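Local coordinates for protein citrate lyase, subunit 1 (Methanosaeta concilii, PDB 6HXI) that probably catalyses, with its partner subunit, the ATP- and coenzyme A-dependent cleavage of citrate to acetyl-CoA and oxaloacetate, at residues C[258-262]-C[307-313]; C[342-348]-C[376-382]; C[355-360]-C[389-395]. All coordinates share one frame. Residues are numbered along the deposited sequence.

Contact 1. Residues C[258-262]-C[307-313]; sequences TGASL and GDPNTEE. With NA (sodium ion), chain N; COA (coenzyme A), chain G.
This is a buried contact beside bound coenzyme A, joining the turn into strand 261-266 and the strand's start to the loop before helix 311-325 and the helix's first turn. The backbones come closest at A260 and G307, with CA atoms 4.1 Å apart. A260, small enough for this spot, puts CB 3.2 Å from G307 O and 3.9 Å from P309 CB; L262 (m, m) extends the apolar patch, CD1 4.1 Å from P309 CB. Glycine suits G307, whose positive phi (66°, psi 34°) it adopts easily and where a CB would clash with A260 CA, and G259, where a CB would run into COA OAP. T258 (chi1 t) makes an ST turn, A260 N donating to T258 OG1 at 3.1 Å. N310 (chi1 p) N-caps the helix in a capping box: E313 N to N310 OD1 2.8 Å, N310 N to E313 OE1 3.2 Å. A water O lies 3.1 Å from T258 OG1 and donates to E313 OE1 at 2.9 Å. T258 O (2.5 Å) and A260 O (2.6 Å) bind sodium, alongside D255.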
loop_
_atom_site.group_PDB
_atom_site.type_symbol
_atom_site.label_atom_id
_atom_site.label_comp_id
_atom_site.label_asym_id
_atom_site.label_seq_id
_atom_site.Cartn_x
_atom_site.Cartn_y
_atom_site.Cartn_z
ATOM N N THR C 258 -8.464 -16.767 -40.526
ATOM C CA THR C 258 -8.060 -15.374 -40.758
ATOM C C THR C 258 -8.957 -14.630 -41.770
ATOM O O THR C 258 -9.543 -15.242 -42.676
ATOM C CB THR C 258 -6.544 -15.261 -41.140
ATOM O OG1 THR C 258 -6.187 -13.876 -41.299
ATOM C CG2 THR C 258 -6.162 -16.046 -42.407
ATOM N N GLY C 259 -9.012 -13.312 -41.601
ATOM C CA GLY C 259 -9.673 -12.378 -42.509
ATOM C C GLY C 259 -8.844 -12.175 -43.765
ATOM O O GLY C 259 -9.390 -11.836 -44.819
ATOM N N ALA C 260 -7.516 -12.432 -43.667
ATOM C CA ALA C 260 -6.536 -12.403 -44.768
ATOM C C ALA C 260 -6.805 -13.574 -45.713
ATOM O O ALA C 260 -7.519 -14.511 -45.355
ATOM C CB ALA C 260 -5.110 -12.524 -44.215
ATOM N N SER C 261 -6.213 -13.520 -46.913
ATOM C CA SER C 261 -6.375 -14.546 -47.941
ATOM C C SER C 261 -5.063 -15.277 -48.199
ATOM O O SER C 261 -4.024 -14.639 -48.325
ATOM C CB SER C 261 -6.901 -13.929 -49.234
ATOM O OG SER C 261 -7.178 -14.931 -50.199
ATOM N N LEU C 262 -5.112 -16.615 -48.199
ATOM C CA LEU C 262 -3.999 -17.518 -48.473
ATOM C C LEU C 262 -4.637 -18.613 -49.333
ATOM O O LEU C 262 -5.446 -19.407 -48.829
ATOM C CB LEU C 262 -3.411 -18.148 -47.175
ATOM C CG LEU C 262 -2.677 -17.273 -46.098
ATOM C CD1 LEU C 262 -1.602 -16.370 -46.688
ATOM C CD2 LEU C 262 -3.638 -16.557 -45.172
ATOM N N GLY C 307 -4.791 -9.332 -47.994
ATOM C CA GLY C 307 -5.539 -9.016 -46.778
ATOM C C GLY C 307 -4.690 -8.952 -45.529
ATOM O O GLY C 307 -5.145 -9.319 -44.444
ATOM N N ASP C 308 -3.446 -8.481 -45.688
ATOM C CA ASP C 308 -2.431 -8.311 -44.636
ATOM C C ASP C 308 -2.233 -9.561 -43.742
ATOM O O ASP C 308 -2.525 -9.491 -42.540
ATOM C CB ASP C 308 -2.685 -7.048 -43.792
ATOM C CG ASP C 308 -1.514 -6.604 -42.907
ATOM O OD1 ASP C 308 -0.331 -6.901 -43.263
ATOM O OD2 ASP C 308 -1.770 -5.929 -41.879
ATOM N N PRO C 309 -1.713 -10.704 -44.289
ATOM C CA PRO C 309 -1.457 -11.869 -43.423
ATOM C C PRO C 309 -0.231 -11.644 -42.541
ATOM O O PRO C 309 0.696 -10.956 -42.967
ATOM C CB PRO C 309 -1.230 -13.016 -44.418
ATOM C CG PRO C 309 -0.826 -12.383 -45.690
ATOM C CD PRO C 309 -1.313 -10.964 -45.698
ATOM N N ASN C 310 -0.217 -12.216 -41.310
ATOM C CA ASN C 310 0.923 -12.068 -40.409
ATOM C C ASN C 310 2.130 -12.907 -40.850
ATOM O O ASN C 310 2.016 -13.731 -41.759
ATOM C CB ASN C 310 0.538 -12.348 -38.941
ATOM C CG ASN C 310 0.020 -13.739 -38.647
ATOM O OD1 ASN C 310 0.582 -14.759 -39.066
ATOM N ND2 ASN C 310 -1.036 -13.809 -37.846
ATOM N N THR C 311 3.287 -12.687 -40.192
ATOM C CA THR C 311 4.555 -13.381 -40.436
ATOM C C THR C 311 4.424 -14.915 -40.403
ATOM O O THR C 311 4.937 -15.586 -41.287
ATOM C CB THR C 311 5.610 -12.864 -39.447
ATOM O OG1 THR C 311 5.755 -11.471 -39.662
ATOM C CG2 THR C 311 6.966 -13.552 -39.606
ATOM N N GLU C 312 3.753 -15.446 -39.380
ATOM C CA GLU C 312 3.523 -16.876 -39.173
ATOM C C GLU C 312 2.731 -17.462 -40.332
ATOM O O GLU C 312 3.120 -18.509 -40.847
ATOM C CB GLU C 312 2.816 -17.093 -37.824
ATOM C CG GLU C 312 2.480 -18.528 -37.459
ATOM C CD GLU C 312 1.474 -18.606 -36.325
ATOM O OE1 GLU C 312 0.308 -18.983 -36.582
ATOM O OE2 GLU C 312 1.831 -18.218 -35.191
ATOM N N GLU C 313 1.650 -16.779 -40.768
ATOM C CA GLU C 313 0.828 -17.242 -41.895
ATOM C C GLU C 313 1.629 -17.301 -43.194
ATOM O O GLU C 313 1.576 -18.322 -43.884
ATOM C CB GLU C 313 -0.434 -16.391 -42.064
ATOM C CG GLU C 313 -1.424 -16.590 -40.923
ATOM C CD GLU C 313 -2.513 -15.547 -40.754
ATOM O OE1 GLU C 313 -2.435 -14.470 -41.388
ATOM O OE2 GLU C 313 -3.441 -15.806 -39.957
HETATM NA NA NA N . -9.556 -16.106 -45.070
HETATM N N1A COA G . -13.147 -12.959 -27.163
HETATM C C2A COA G . -14.058 -13.280 -28.088
HETATM N N3A COA G . -14.119 -12.901 -29.372
HETATM C C4A COA G . -13.129 -12.045 -29.671
HETATM C C5A COA G . -12.123 -11.616 -28.822
HETATM C C6A COA G . -12.129 -12.137 -27.513
HETATM N N6A COA G . -11.173 -11.891 -26.618
HETATM N N7A COA G . -11.335 -10.658 -29.441
HETATM C C8A COA G . -11.864 -10.540 -30.632
HETATM N N9A COA G . -12.956 -11.344 -30.842
HETATM C C1B COA G . -13.792 -11.422 -32.039
HETATM C C2B COA G . -14.410 -10.107 -32.498
HETATM O O2B COA G . -15.593 -9.805 -31.754
HETATM C C3B COA G . -14.713 -10.441 -33.962
HETATM O O3B COA G . -15.919 -11.224 -34.100
HETATM P P3B COA G . -16.823 -11.233 -35.413
HETATM O O7A COA G . -15.924 -11.555 -36.559
HETATM O O8A COA G . -17.875 -12.255 -35.170
HETATM O O9A COA G . -17.473 -9.839 -35.484
HETATM C C4B COA G . -13.597 -11.415 -34.360
HETATM O O4B COA G . -13.008 -11.874 -33.125
HETATM C C5B COA G . -12.534 -10.845 -35.264
HETATM O O5B COA G . -12.173 -9.547 -34.754
HETATM P P1A COA G . -11.932 -8.275 -35.751
HETATM O O1A COA G . -11.211 -7.140 -35.121
HETATM O O2A COA G . -13.208 -7.856 -36.464
HETATM O O3A COA G . -10.991 -9.063 -36.771
HETATM P P2A COA G . -10.002 -8.801 -37.990
HETATM O O4A COA G . -8.633 -8.585 -37.483
HETATM O O5A COA G . -10.071 -10.056 -38.829
HETATM O O6A COA G . -10.554 -7.506 -38.793
HETATM C CBP COA G . -10.929 -7.039 -41.158
HETATM C CCP COA G . -11.512 -7.614 -39.862
HETATM C CDP COA G . -11.999 -7.148 -42.253
HETATM C CEP COA G . -10.528 -5.560 -40.985
HETATM C CAP COA G . -9.673 -7.866 -41.547
HETATM O OAP COA G . -9.923 -9.257 -41.447
HETATM C C9P COA G . -9.047 -7.563 -42.902
HETATM O O9P COA G . -8.296 -6.594 -43.030
HETATM N N8P COA G . -9.347 -8.401 -43.908
HETATM C C7P COA G . -8.903 -8.184 -45.278
HETATM C C6P COA G . -10.061 -7.929 -46.204
HETATM C C5P COA G . -9.625 -7.804 -47.645
HETATM O O5P COA G . -8.631 -8.400 -48.058
HETATM N N4P COA G . -10.359 -7.003 -48.417
HETATM C C3P COA G . -10.010 -6.693 -49.797
HETATM C C2P COA G . -8.963 -5.603 -49.905
HETATM S S1P COA G . -8.830 -5.233 -51.676
HETATM O O HOH W 1 -3.792 -12.149 -40.329
#

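Contact 2. Residues C[342-348]-C[376-382]; sequences IANFTDV and RRGGPNY. With COA (coenzyme A), chain G; FLC (citrate anion), chain M.
I342 forms a single beta bridge with G378, CA atoms 4.0 Å apart; a side chain on G378 would run into I342 CG1. A343 N donates to G378 O at 3.1 Å, while its small CB tucks 3.6 Å from R377 NH2. G379 (phi 127°, psi -177°) must be glycine, since a CB would strike A343 CB and jam against the carbonyl O of G378. N344 turns its CB away and holds citrate, N to FLC OB2 2.9 Å and ND2 to FLC OB2 2.8 Å. F345 N and T346 N donate to FLC OB1, at 3.1 and 3.0 Å, and one face of the F345 ring (chi1 p) covers that oxygen. T346 (m) receives the citrate hydroxyl, OHB to OG1 2.7 Å. D347 N-caps helix 348-361. P380 O, within the type II turn G379-Y382, accepts from V348 N at 2.8 Å, and V348 CG2 meets Y382 CB at 4.1 Å. R377 binds a second carboxylate of citrate in bidentate fashion, NH1 to FLC OA2 2.8 Å and NH2 to FLC OA1 2.9 Å. These strand-to-helix loops, typical of parallel alpha/beta domains, form much of the citrate site, completed by G307 and by G180 of the neighbouring alpha-subunit chain.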
loop_
_atom_site.group_PDB
_atom_site.type_symbol
_atom_site.label_atom_id
_atom_site.label_comp_id
_atom_site.label_asym_id
_atom_site.label_seq_id
_atom_site.Cartn_x
_atom_site.Cartn_y
_atom_site.Cartn_z
ATOM N N ILE C 342 1.671 -2.637 -55.744
ATOM C CA ILE C 342 2.063 -1.761 -54.647
ATOM C C ILE C 342 0.885 -1.904 -53.672
ATOM O O ILE C 342 -0.217 -1.493 -54.017
ATOM C CB ILE C 342 2.304 -0.301 -55.113
ATOM C CG1 ILE C 342 3.406 -0.229 -56.202
ATOM C CG2 ILE C 342 2.632 0.612 -53.895
ATOM C CD1 ILE C 342 3.387 1.074 -57.042
ATOM N N ALA C 343 1.086 -2.607 -52.529
ATOM C CA ALA C 343 0.004 -2.849 -51.570
ATOM C C ALA C 343 -0.545 -1.585 -50.968
ATOM O O ALA C 343 0.168 -0.578 -50.828
ATOM C CB ALA C 343 0.446 -3.809 -50.467
ATOM N N ASN C 344 -1.816 -1.658 -50.566
ATOM C CA ASN C 344 -2.499 -0.576 -49.872
ATOM C C ASN C 344 -2.331 -0.767 -48.362
ATOM O O ASN C 344 -2.294 0.208 -47.624
ATOM C CB ASN C 344 -3.987 -0.587 -50.200
ATOM C CG ASN C 344 -4.302 -0.453 -51.659
ATOM O OD1 ASN C 344 -4.410 0.653 -52.203
ATOM N ND2 ASN C 344 -4.516 -1.578 -52.297
ATOM N N PHE C 345 -2.311 -2.007 -47.882
ATOM C CA PHE C 345 -2.246 -2.187 -46.436
ATOM C C PHE C 345 -1.433 -3.391 -45.984
ATOM O O PHE C 345 -0.964 -3.374 -44.850
ATOM C CB PHE C 345 -3.650 -2.187 -45.797
ATOM C CG PHE C 345 -4.571 -3.339 -46.141
ATOM C CD1 PHE C 345 -5.343 -3.313 -47.305
ATOM C CD2 PHE C 345 -4.707 -4.419 -45.278
ATOM C CE1 PHE C 345 -6.218 -4.372 -47.607
ATOM C CE2 PHE C 345 -5.572 -5.479 -45.586
ATOM C CZ PHE C 345 -6.324 -5.444 -46.742
ATOM N N THR C 346 -1.265 -4.419 -46.832
ATOM C CA THR C 346 -0.446 -5.598 -46.524
ATOM C C THR C 346 0.937 -5.108 -46.179
ATOM O O THR C 346 1.554 -4.396 -46.973
ATOM C CB THR C 346 -0.444 -6.576 -47.705
ATOM O OG1 THR C 346 -1.775 -7.069 -47.911
ATOM C CG2 THR C 346 0.520 -7.769 -47.514
ATOM N N ASP C 347 1.396 -5.426 -44.972
ATOM C CA ASP C 347 2.721 -5.027 -44.505
ATOM C C ASP C 347 3.817 -5.863 -45.199
ATOM O O ASP C 347 3.902 -7.074 -45.001
ATOM C CB ASP C 347 2.803 -5.154 -42.973
ATOM C CG ASP C 347 3.851 -4.247 -42.366
ATOM O OD1 ASP C 347 5.062 -4.487 -42.606
ATOM O OD2 ASP C 347 3.464 -3.280 -41.670
ATOM N N VAL C 348 4.654 -5.217 -46.009
ATOM C CA VAL C 348 5.691 -5.931 -46.770
ATOM C C VAL C 348 6.822 -6.448 -45.855
ATOM O O VAL C 348 7.416 -7.487 -46.145
ATOM C CB VAL C 348 6.214 -5.083 -47.963
ATOM C CG1 VAL C 348 7.225 -5.864 -48.813
ATOM C CG2 VAL C 348 5.060 -4.579 -48.831
ATOM N N ARG C 376 9.491 -8.486 -56.889
ATOM C CA ARG C 376 9.009 -7.151 -57.264
ATOM C C ARG C 376 7.887 -6.807 -56.284
ATOM O O ARG C 376 6.821 -7.415 -56.334
ATOM C CB ARG C 376 8.509 -7.051 -58.715
ATOM C CG ARG C 376 8.219 -5.602 -59.168
ATOM C CD ARG C 376 6.826 -5.090 -58.790
ATOM N NE ARG C 376 6.584 -3.715 -59.241
ATOM C CZ ARG C 376 5.424 -3.070 -59.124
ATOM N NH1 ARG C 376 4.376 -3.667 -58.567
ATOM N NH2 ARG C 376 5.299 -1.831 -59.581
ATOM N N ARG C 377 8.118 -5.835 -55.413
ATOM C CA ARG C 377 7.115 -5.465 -54.436
ATOM C C ARG C 377 7.173 -4.009 -54.014
ATOM O O ARG C 377 8.239 -3.411 -53.946
ATOM C CB ARG C 377 7.206 -6.410 -53.215
ATOM C CG ARG C 377 6.019 -6.383 -52.252
ATOM C CD ARG C 377 4.726 -6.943 -52.811
ATOM N NE ARG C 377 3.764 -7.170 -51.729
ATOM C CZ ARG C 377 2.465 -6.907 -51.800
ATOM N NH1 ARG C 377 1.937 -6.436 -52.920
ATOM N NH2 ARG C 377 1.678 -7.154 -50.764
ATOM N N GLY C 378 5.988 -3.471 -53.752
ATOM C CA GLY C 378 5.739 -2.143 -53.205
ATOM C C GLY C 378 4.676 -2.284 -52.124
ATOM O O GLY C 378 4.044 -3.349 -52.009
ATOM N N GLY C 379 4.488 -1.228 -51.332
ATOM C CA GLY C 379 3.513 -1.231 -50.247
ATOM C C GLY C 379 4.059 -0.826 -48.883
ATOM O O GLY C 379 5.234 -0.452 -48.779
ATOM N N PRO C 380 3.205 -0.860 -47.811
ATOM C CA PRO C 380 3.678 -0.474 -46.464
ATOM C C PRO C 380 4.960 -1.176 -46.022
ATOM O O PRO C 380 5.027 -2.395 -46.017
ATOM C CB PRO C 380 2.479 -0.793 -45.559
ATOM C CG PRO C 380 1.309 -0.729 -46.457
ATOM C CD PRO C 380 1.775 -1.234 -47.782
ATOM N N ASN C 381 5.988 -0.372 -45.694
ATOM C CA ASN C 381 7.339 -0.775 -45.257
ATOM C C ASN C 381 8.090 -1.615 -46.306
ATOM O O ASN C 381 8.930 -2.427 -45.932
ATOM C CB ASN C 381 7.319 -1.492 -43.879
ATOM C CG ASN C 381 6.519 -0.811 -42.781
ATOM O OD1 ASN C 381 5.558 -1.375 -42.267
ATOM N ND2 ASN C 381 6.931 0.373 -42.334
ATOM N N TYR C 382 7.809 -1.413 -47.609
ATOM C CA TYR C 382 8.443 -2.209 -48.668
ATOM C C TYR C 382 9.957 -2.154 -48.621
ATOM O O TYR C 382 10.572 -3.200 -48.795
ATOM C CB TYR C 382 7.916 -1.880 -50.085
ATOM C CG TYR C 382 8.547 -0.674 -50.740
ATOM C CD1 TYR C 382 8.012 0.596 -50.564
ATOM C CD2 TYR C 382 9.684 -0.799 -51.532
ATOM C CE1 TYR C 382 8.587 1.713 -51.169
ATOM C CE2 TYR C 382 10.288 0.315 -52.110
ATOM C CZ TYR C 382 9.716 1.567 -51.952
ATOM O OH TYR C 382 10.265 2.681 -52.537
HETATM N N1A COA G . -13.147 -12.959 -27.163
HETATM C C2A COA G . -14.058 -13.280 -28.088
HETATM N N3A COA G . -14.119 -12.901 -29.372
HETATM C C4A COA G . -13.129 -12.045 -29.671
HETATM C C5A COA G . -12.123 -11.616 -28.822
HETATM C C6A COA G . -12.129 -12.137 -27.513
HETATM N N6A COA G . -11.173 -11.891 -26.618
HETATM N N7A COA G . -11.335 -10.658 -29.441
HETATM C C8A COA G . -11.864 -10.540 -30.632
HETATM N N9A COA G . -12.956 -11.344 -30.842
HETATM C C1B COA G . -13.792 -11.422 -32.039
HETATM C C2B COA G . -14.410 -10.107 -32.498
HETATM O O2B COA G . -15.593 -9.805 -31.754
HETATM C C3B COA G . -14.713 -10.441 -33.962
HETATM O O3B COA G . -15.919 -11.224 -34.100
HETATM P P3B COA G . -16.823 -11.233 -35.413
HETATM O O7A COA G . -15.924 -11.555 -36.559
HETATM O O8A COA G . -17.875 -12.255 -35.170
HETATM O O9A COA G . -17.473 -9.839 -35.484
HETATM C C4B COA G . -13.597 -11.415 -34.360
HETATM O O4B COA G . -13.008 -11.874 -33.125
HETATM C C5B COA G . -12.534 -10.845 -35.264
HETATM O O5B COA G . -12.173 -9.547 -34.754
HETATM P P1A COA G . -11.932 -8.275 -35.751
HETATM O O1A COA G . -11.211 -7.140 -35.121
HETATM O O2A COA G . -13.208 -7.856 -36.464
HETATM O O3A COA G . -10.991 -9.063 -36.771
HETATM P P2A COA G . -10.002 -8.801 -37.990
HETATM O O4A COA G . -8.633 -8.585 -37.483
HETATM O O5A COA G . -10.071 -10.056 -38.829
HETATM O O6A COA G . -10.554 -7.506 -38.793
HETATM C CBP COA G . -10.929 -7.039 -41.158
HETATM C CCP COA G . -11.512 -7.614 -39.862
HETATM C CDP COA G . -11.999 -7.148 -42.253
HETATM C CEP COA G . -10.528 -5.560 -40.985
HETATM C CAP COA G . -9.673 -7.866 -41.547
HETATM O OAP COA G . -9.923 -9.257 -41.447
HETATM C C9P COA G . -9.047 -7.563 -42.902
HETATM O O9P COA G . -8.296 -6.594 -43.030
HETATM N N8P COA G . -9.347 -8.401 -43.908
HETATM C C7P COA G . -8.903 -8.184 -45.278
HETATM C C6P COA G . -10.061 -7.929 -46.204
HETATM C C5P COA G . -9.625 -7.804 -47.645
HETATM O O5P COA G . -8.631 -8.400 -48.058
HETATM N N4P COA G . -10.359 -7.003 -48.417
HETATM C C3P COA G . -10.010 -6.693 -49.797
HETATM C C2P COA G . -8.963 -5.603 -49.905
HETATM S S1P COA G . -8.830 -5.233 -51.676
HETATM C CAC FLC M . -1.601 -6.816 -51.795
HETATM C CA FLC M . -3.112 -6.763 -51.984
HETATM C CB FLC M . -3.941 -6.201 -50.815
HETATM C CBC FLC M . -3.371 -4.817 -50.430
HETATM C CG FLC M . -5.425 -6.098 -51.205
HETATM C CGC FLC M . -5.878 -6.960 -52.379
HETATM O OA1 FLC M . -1.165 -7.356 -50.743
HETATM O OA2 FLC M . -0.875 -6.368 -52.729
HETATM O OB1 FLC M . -2.878 -4.708 -49.291
HETATM O OB2 FLC M . -3.443 -3.903 -51.282
HETATM O OG1 FLC M . -6.253 -8.126 -52.146
HETATM O OG2 FLC M . -5.843 -6.460 -53.531
HETATM O OHB FLC M . -3.845 -7.082 -49.703
#

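Contact 3. Residues C[355-360]-C[389-395]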
loop_
_atom_site.group_PDB
_atom_site.type_symbol
_atom_site.label_atom_id
_atom_site.label_comp_id
_atom_site.label_asym_id
_atom_site.label_seq_id
_atom_site.Cartn_x
_atom_site.Cartn_y
_atom_site.Cartn_z
ATOM N N VAL C 355 8.551 -14.962 -45.408
ATOM C CA VAL C 355 9.131 -15.467 -46.667
ATOM C C VAL C 355 10.646 -15.722 -46.468
ATOM O O VAL C 355 11.135 -16.788 -46.836
ATOM C CB VAL C 355 8.841 -14.505 -47.863
ATOM C CG1 VAL C 355 9.589 -14.937 -49.129
ATOM C CG2 VAL C 355 7.338 -14.367 -48.126
ATOM N N VAL C 356 11.371 -14.749 -45.881
ATOM C CA VAL C 356 12.810 -14.847 -45.592
ATOM C C VAL C 356 13.084 -16.029 -44.650
ATOM O O VAL C 356 13.975 -16.815 -44.942
ATOM C CB VAL C 356 13.428 -13.491 -45.107
ATOM C CG1 VAL C 356 14.811 -13.675 -44.478
ATOM C CG2 VAL C 356 13.503 -12.484 -46.254
ATOM N N MET C 357 12.283 -16.185 -43.568
ATOM C CA MET C 357 12.408 -17.286 -42.594
ATOM C C MET C 357 12.292 -18.680 -43.226
ATOM O O MET C 357 13.055 -19.584 -42.866
ATOM C CB MET C 357 11.393 -17.135 -41.462
ATOM C CG MET C 357 11.804 -16.105 -40.451
ATOM S SD MET C 357 10.544 -15.791 -39.212
ATOM C CE MET C 357 11.631 -15.605 -37.761
ATOM N N ALA C 358 11.345 -18.838 -44.180
ATOM C CA ALA C 358 11.152 -20.097 -44.892
ATOM C C ALA C 358 12.318 -20.359 -45.840
ATOM O O ALA C 358 12.843 -21.472 -45.828
ATOM C CB ALA C 358 9.843 -20.087 -45.647
ATOM N N LEU C 359 12.766 -19.322 -46.604
ATOM C CA LEU C 359 13.894 -19.419 -47.540
ATOM C C LEU C 359 15.193 -19.803 -46.835
ATOM O O LEU C 359 15.953 -20.608 -47.377
ATOM C CB LEU C 359 14.078 -18.139 -48.369
ATOM C CG LEU C 359 13.007 -17.836 -49.423
ATOM C CD1 LEU C 359 13.095 -16.400 -49.883
ATOM C CD2 LEU C 359 13.108 -18.764 -50.615
ATOM N N GLU C 360 15.413 -19.268 -45.606
ATOM C CA GLU C 360 16.561 -19.580 -44.743
ATOM C C GLU C 360 16.560 -21.068 -44.395
ATOM O O GLU C 360 17.616 -21.702 -44.430
ATOM C CB GLU C 360 16.506 -18.761 -43.444
ATOM C CG GLU C 360 17.215 -17.418 -43.516
ATOM C CD GLU C 360 17.047 -16.527 -42.296
ATOM O OE1 GLU C 360 15.901 -16.105 -42.012
ATOM O OE2 GLU C 360 18.075 -16.206 -41.657
ATOM N N MET C 389 15.312 -9.246 -48.141
ATOM C CA MET C 389 15.498 -10.097 -49.328
ATOM C C MET C 389 16.883 -9.907 -49.950
ATOM O O MET C 389 17.455 -10.874 -50.433
ATOM C CB MET C 389 14.426 -9.812 -50.406
ATOM C CG MET C 389 12.994 -10.180 -50.025
ATOM S SD MET C 389 12.617 -11.939 -49.765
ATOM C CE MET C 389 13.347 -12.697 -51.194
ATOM N N ARG C 390 17.397 -8.660 -49.973
ATOM C CA ARG C 390 18.713 -8.325 -50.523
ATOM C C ARG C 390 19.820 -8.891 -49.642
ATOM O O ARG C 390 20.790 -9.440 -50.173
ATOM C CB ARG C 390 18.886 -6.805 -50.704
ATOM C CG ARG C 390 18.176 -6.263 -51.922
ATOM C CD ARG C 390 18.486 -4.803 -52.140
ATOM N NE ARG C 390 17.413 -4.120 -52.870
ATOM C CZ ARG C 390 16.533 -3.300 -52.306
ATOM N NH1 ARG C 390 16.587 -3.051 -51.004
ATOM N NH2 ARG C 390 15.597 -2.714 -53.043
ATOM N N ASP C 391 19.662 -8.772 -48.298
ATOM C CA ASP C 391 20.604 -9.281 -47.293
ATOM C C ASP C 391 20.638 -10.808 -47.316
ATOM O O ASP C 391 21.688 -11.394 -47.066
ATOM C CB ASP C 391 20.233 -8.783 -45.885
ATOM C CG ASP C 391 20.300 -7.277 -45.656
ATOM O OD1 ASP C 391 20.676 -6.541 -46.599
ATOM O OD2 ASP C 391 19.939 -6.832 -44.554
ATOM N N LEU C 392 19.486 -11.438 -47.620
ATOM C CA LEU C 392 19.303 -12.885 -47.721
ATOM C C LEU C 392 20.040 -13.439 -48.937
ATOM O O LEU C 392 20.811 -14.387 -48.788
ATOM C CB LEU C 392 17.799 -13.239 -47.764
ATOM C CG LEU C 392 17.416 -14.726 -47.800
ATOM C CD1 LEU C 392 17.799 -15.424 -46.514
ATOM C CD2 LEU C 392 15.929 -14.896 -48.061
ATOM N N GLY C 393 19.830 -12.821 -50.104
ATOM C CA GLY C 393 20.479 -13.191 -51.364
ATOM C C GLY C 393 21.998 -13.147 -51.343
ATOM O O GLY C 393 22.648 -13.878 -52.090
ATOM N N LYS C 394 22.575 -12.297 -50.486
ATOM C CA LYS C 394 24.026 -12.177 -50.333
ATOM C C LYS C 394 24.620 -13.279 -49.411
ATOM O O LYS C 394 25.846 -13.416 -49.343
ATOM C CB LYS C 394 24.403 -10.769 -49.824
ATOM C CG LYS C 394 24.141 -9.647 -50.824
ATOM C CD LYS C 394 24.423 -8.268 -50.223
ATOM C CE LYS C 394 23.385 -7.230 -50.609
ATOM N NZ LYS C 394 23.497 -6.804 -52.035
ATOM N N ARG C 395 23.768 -14.063 -48.715
ATOM C CA ARG C 395 24.258 -15.101 -47.802
ATOM C C ARG C 395 23.718 -16.529 -48.079
ATOM O O ARG C 395 24.355 -17.501 -47.672
ATOM C CB ARG C 395 24.013 -14.695 -46.329
ATOM C CG ARG C 395 22.550 -14.673 -45.894
ATOM C CD ARG C 395 22.414 -14.311 -44.431
ATOM N NE ARG C 395 21.080 -14.628 -43.918
ATOM C CZ ARG C 395 20.054 -13.784 -43.905
ATOM N NH1 ARG C 395 18.881 -14.165 -43.426
ATOM N NH2 ARG C 395 20.195 -12.547 -44.368
#
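L392 lies over V356 and L359 on the facing helix, its CD2 3.9 Å from V356 CG2 and 3.7 Å from L359 CD1. The two helices belong to consecutive beta-alpha-beta crossovers that share strand 371-376: helix 348-361 lies in the connection from strand 334-338 to strand 371-376, and helix 382-396 leads from 371-376 to 400-403. As expected of such crossovers, they run nearly parallel, with 9° between the short segment axes, and approach to 10.6 Å. Apolar chains fill that spacing: V356 and L359, three residues apart, face M389 and L392, likewise three apart, and V355 adds a smaller contact to M389. M389 suits the inner position because its unbranched chain can bend (m, m, m) into the groove, placing SD 3.7 Å from V356 CG2 and CE 3.9 Å from L359 CD1. Both L359 and M389 also rest on the sheet, L359 against I373 and M389 against V375, I400 and V402. The aliphatic part of E360 covers the leucine, CG lying 3.6 Å from L392 CD1, while its carboxylate ends in a salt bridge, R395 NH1 to E360 OE2 2.8 Å, whose hydrogen bond is weak, with an N-H...O angle of 147°.

How the contacts relate
All three contacts belong to the citrate-binding part of the chain. Contact 1 closes first; the segments of contacts 2 and 3 then alternate, because helices 348-361 and 382-396, packed on the parallel sheet 273-275, 334-338, 371-376, 400-403, each start at a contact 2 loop and carry a contact 3 segment further on. Contacts 1 and 2, centres about 14 Å apart, touch directly: D308 OD1 is 2.8 Å from D347 N. Both also touch coenzyme A, and F345 lies beside coenzyme A and citrate alike. Contact 3, about 20 Å from contact 1 and 18 Å from contact 2 between centres, lies away from the ligands; T311 CG2 of contact 1 is 4.2 Å from its M357 SD.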